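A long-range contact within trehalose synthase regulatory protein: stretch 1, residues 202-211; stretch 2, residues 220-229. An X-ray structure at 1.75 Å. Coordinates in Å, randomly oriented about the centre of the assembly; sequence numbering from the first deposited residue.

Stretch 1 (202-211) LKAIRLVLSC
Stretch 2 220-229: YVVTHINEFQ

Residues 202-211 form an unbroken helical segment, with phi/psi near -60/-45 and i-to-i+4 bonds running from R206 N to L202 O (3.0 Å) through C211 N to L207 O (3.0 Å). Stretch 2 ends one helix at 220-223, leaves helical geometry at H224 (phi/psi -107/33), and resumes as a weakly bonded helix over about 225-229. The axis of that second helix runs at 131° to that of stretch 1, with a closest approach of 10.1 Å. Register is set by two pairs: L207 CA to F228 CA at 6.2 Å and C211 CA to V221 CA at 7.9 Å. The contact buries 397 Å² in all.

The polar bonding across the contact gathers at the C-terminal end of stretch 2, where F228 O and Q229 O accept bonds from the side chains of R206 and K203. K203, extended as m, t, t, t, sends NZ to Q229 O at 2.6 Å, a short hydrogen bond. R206 (t, t, p, chi4 -178°) has a CA-to-CB bond that points sideways, yet its guanidinium reaches F228 O: NH2 donates at 3.1 Å with an N-H...O angle of 152°, and the acceptor lies near the guanidinium plane, as an in-plane N-H requires. Water 1 completes the network. It accepts from R206 NE at 2.8 Å and donates to K203 O at 2.6 Å and to F228 O at 2.9 Å. F228 O therefore receives two donors, R206 NH2 and the water, while K203 O takes the water in addition to the helical bond from L207 N (2.9 Å). R206 NH1 and NH2 also bond next to the stretches, and Q229 NE2 is satisfied elsewhere in the structure.

Two side-chain bonds stay within their own stretch. S210 OG (chi1 m) donates to R206 O at 2.8 Å, an acceptor shared with S210 N at 2.9 Å. H224 ND1 donates to Y220 O at 2.9 Å and 153°, and H224 N reaches the same oxygen at 2.8 Å, so this carbonyl accepts two hydrogen bonds from H224, the first residue to leave helical geometry.

The remaining contact is apolar. F228 (chi1 -65°, chi2 101°) gives up 102 Å², the largest share: L207 CG lies over one ring face, L207 CB is 4.0 Å from F228 CD2, and S210 CB meets the ring edge, 3.7 Å from F228 CE2. L207 (chi1 -179°, chi2 155°) places CD1 3.9 Å from V221 CG1 and 4.0 Å from I225 CD1 (I225 is t, p). C211 SG (chi1 m) packs 3.5 Å from V221 CG2 (V221 chi1 t).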

# COMPACT_ATOMS: atom_id res chain seq x y z
N LEU A 202 6.87 0.42 -2.34
CA LEU A 202 8.07 1.03 -1.77
C LEU A 202 8.40 2.32 -2.50
O LEU A 202 8.74 3.32 -1.87
CB LEU A 202 9.26 0.07 -1.85
CG LEU A 202 9.43 -1.02 -0.79
CD1 LEU A 202 8.28 -2.00 -0.77
CD2 LEU A 202 10.74 -1.75 -1.01
N LYS A 203 8.29 2.30 -3.82
CA LYS A 203 8.60 3.49 -4.62
C LYS A 203 7.60 4.61 -4.35
O LYS A 203 7.98 5.79 -4.34
CB LYS A 203 8.63 3.13 -6.11
CG LYS A 203 9.76 2.16 -6.45
CD LYS A 203 9.90 1.94 -7.94
CE LYS A 203 11.05 0.98 -8.23
NZ LYS A 203 11.25 0.76 -9.70
N ALA A 204 6.34 4.26 -4.11
CA ALA A 204 5.33 5.27 -3.79
C ALA A 204 5.58 5.89 -2.42
O ALA A 204 5.46 7.10 -2.26
CB ALA A 204 3.93 4.67 -3.85
N ILE A 205 5.94 5.07 -1.45
CA ILE A 205 6.24 5.57 -0.12
C ILE A 205 7.44 6.51 -0.20
O ILE A 205 7.43 7.60 0.36
CB ILE A 205 6.52 4.42 0.88
CG1 ILE A 205 5.21 3.67 1.17
CG2 ILE A 205 7.13 4.98 2.18
CD1 ILE A 205 5.38 2.41 1.99
N ARG A 206 8.46 6.11 -0.95
CA ARG A 206 9.65 6.94 -1.13
C ARG A 206 9.30 8.26 -1.79
O ARG A 206 9.82 9.30 -1.41
CB ARG A 206 10.71 6.20 -1.95
CG ARG A 206 11.93 7.06 -2.27
CD ARG A 206 12.99 6.26 -3.02
NE ARG A 206 12.55 5.85 -4.35
CZ ARG A 206 13.29 5.12 -5.18
NH1 ARG A 206 14.50 4.72 -4.83
NH2 ARG A 206 12.80 4.78 -6.38
N LEU A 207 8.40 8.22 -2.77
CA LEU A 207 7.96 9.43 -3.46
C LEU A 207 7.22 10.39 -2.52
O LEU A 207 7.51 11.59 -2.48
CB LEU A 207 7.07 9.06 -4.66
CG LEU A 207 6.51 10.18 -5.56
CD1 LEU A 207 6.22 9.63 -6.95
CD2 LEU A 207 5.23 10.80 -4.99
N VAL A 208 6.25 9.86 -1.78
CA VAL A 208 5.50 10.68 -0.84
C VAL A 208 6.43 11.26 0.23
O VAL A 208 6.37 12.45 0.53
CB VAL A 208 4.36 9.87 -0.19
CG1 VAL A 208 3.70 10.67 0.93
CG2 VAL A 208 3.33 9.48 -1.25
N LEU A 209 7.30 10.42 0.77
CA LEU A 209 8.28 10.87 1.75
C LEU A 209 9.16 11.99 1.18
O LEU A 209 9.34 13.02 1.83
CB LEU A 209 9.14 9.70 2.24
CG LEU A 209 10.28 10.04 3.21
CD1 LEU A 209 9.77 10.78 4.44
CD2 LEU A 209 11.01 8.77 3.61
N SER A 210 9.66 11.80 -0.04
CA SER A 210 10.49 12.82 -0.69
C SER A 210 9.77 14.15 -0.85
O SER A 210 10.36 15.21 -0.63
CB SER A 210 10.97 12.33 -2.07
OG SER A 210 11.79 11.19 -1.94
N CYS A 211 8.50 14.11 -1.24
CA CYS A 211 7.73 15.33 -1.44
C CYS A 211 7.64 16.15 -0.17
O CYS A 211 7.87 17.36 -0.20
CB CYS A 211 6.33 15.00 -1.95
SG CYS A 211 6.32 14.43 -3.65
N TYR A 220 7.60 19.30 -10.31
CA TYR A 220 8.96 18.77 -10.23
C TYR A 220 8.93 17.24 -10.23
O TYR A 220 9.69 16.60 -10.96
CB TYR A 220 9.67 19.28 -8.97
CG TYR A 220 11.03 18.65 -8.75
CD1 TYR A 220 12.18 19.22 -9.30
CD2 TYR A 220 11.17 17.49 -7.99
CE1 TYR A 220 13.42 18.64 -9.10
CE2 TYR A 220 12.41 16.91 -7.79
CZ TYR A 220 13.53 17.49 -8.34
OH TYR A 220 14.76 16.91 -8.14
N VAL A 221 8.06 16.67 -9.42
CA VAL A 221 7.94 15.22 -9.32
C VAL A 221 7.57 14.60 -10.67
O VAL A 221 8.19 13.63 -11.11
CB VAL A 221 6.89 14.81 -8.27
CG1 VAL A 221 6.68 13.30 -8.28
CG2 VAL A 221 7.32 15.28 -6.90
N VAL A 222 6.57 15.18 -11.33
CA VAL A 222 6.13 14.67 -12.63
C VAL A 222 7.26 14.77 -13.66
O VAL A 222 7.55 13.81 -14.37
CB VAL A 222 4.87 15.41 -13.13
CG1 VAL A 222 4.52 14.97 -14.54
CG2 VAL A 222 3.70 15.14 -12.18
N THR A 223 7.92 15.93 -13.70
CA THR A 223 9.04 16.14 -14.62
C THR A 223 10.18 15.15 -14.36
O THR A 223 10.82 14.67 -15.29
CB THR A 223 9.58 17.58 -14.52
OG1 THR A 223 8.55 18.51 -14.90
CG2 THR A 223 10.79 17.77 -15.43
N HIS A 224 10.41 14.85 -13.08
CA HIS A 224 11.52 13.97 -12.72
C HIS A 224 11.04 12.58 -12.29
O HIS A 224 11.68 11.95 -11.45
CB HIS A 224 12.36 14.61 -11.61
CG HIS A 224 13.00 15.90 -12.00
ND1 HIS A 224 12.32 17.10 -11.98
CD2 HIS A 224 14.25 16.18 -12.44
CE1 HIS A 224 13.12 18.07 -12.39
NE2 HIS A 224 14.30 17.54 -12.68
N ILE A 225 9.95 12.10 -12.88
CA ILE A 225 9.35 10.86 -12.39
C ILE A 225 10.27 9.66 -12.59
O ILE A 225 10.23 8.71 -11.82
CB ILE A 225 7.97 10.60 -13.06
CG1 ILE A 225 7.16 9.58 -12.25
CG2 ILE A 225 8.11 10.18 -14.52
CD1 ILE A 225 6.68 10.08 -10.90
N ASN A 226 11.14 9.72 -13.60
CA ASN A 226 12.09 8.63 -13.84
C ASN A 226 12.95 8.33 -12.61
O ASN A 226 13.25 7.17 -12.32
CB ASN A 226 12.98 8.95 -15.04
CG ASN A 226 14.41 8.48 -14.86
OD1 ASN A 226 14.71 7.30 -15.05
ND2 ASN A 226 15.29 9.40 -14.50
N GLU A 227 13.34 9.37 -11.89
CA GLU A 227 14.10 9.22 -10.66
C GLU A 227 13.32 8.45 -9.59
O GLU A 227 13.90 7.66 -8.84
CB GLU A 227 14.52 10.58 -10.11
CG GLU A 227 15.52 11.32 -10.98
CD GLU A 227 15.84 12.70 -10.45
OE1 GLU A 227 15.69 12.92 -9.23
OE2 GLU A 227 16.24 13.57 -11.25
N PHE A 228 12.01 8.67 -9.51
CA PHE A 228 11.20 7.97 -8.52
C PHE A 228 10.84 6.56 -8.97
O PHE A 228 10.40 5.73 -8.16
CB PHE A 228 9.94 8.80 -8.21
CG PHE A 228 10.24 10.11 -7.55
CD1 PHE A 228 10.24 11.29 -8.27
CD2 PHE A 228 10.58 10.15 -6.21
CE1 PHE A 228 10.55 12.50 -7.67
CE2 PHE A 228 10.89 11.36 -5.59
CZ PHE A 228 10.87 12.53 -6.32
N GLN A 229 11.07 6.26 -10.25
CA GLN A 229 10.83 4.93 -10.79
C GLN A 229 12.07 4.04 -10.73
O GLN A 229 11.99 2.85 -10.99
CB GLN A 229 10.34 5.03 -12.23
CG GLN A 229 9.05 5.80 -12.39
CD GLN A 229 8.77 6.17 -13.84
OE1 GLN A 229 9.69 6.27 -14.65
NE2 GLN A 229 7.50 6.38 -14.16
O HOH W 1 10.18 6.73 -5.46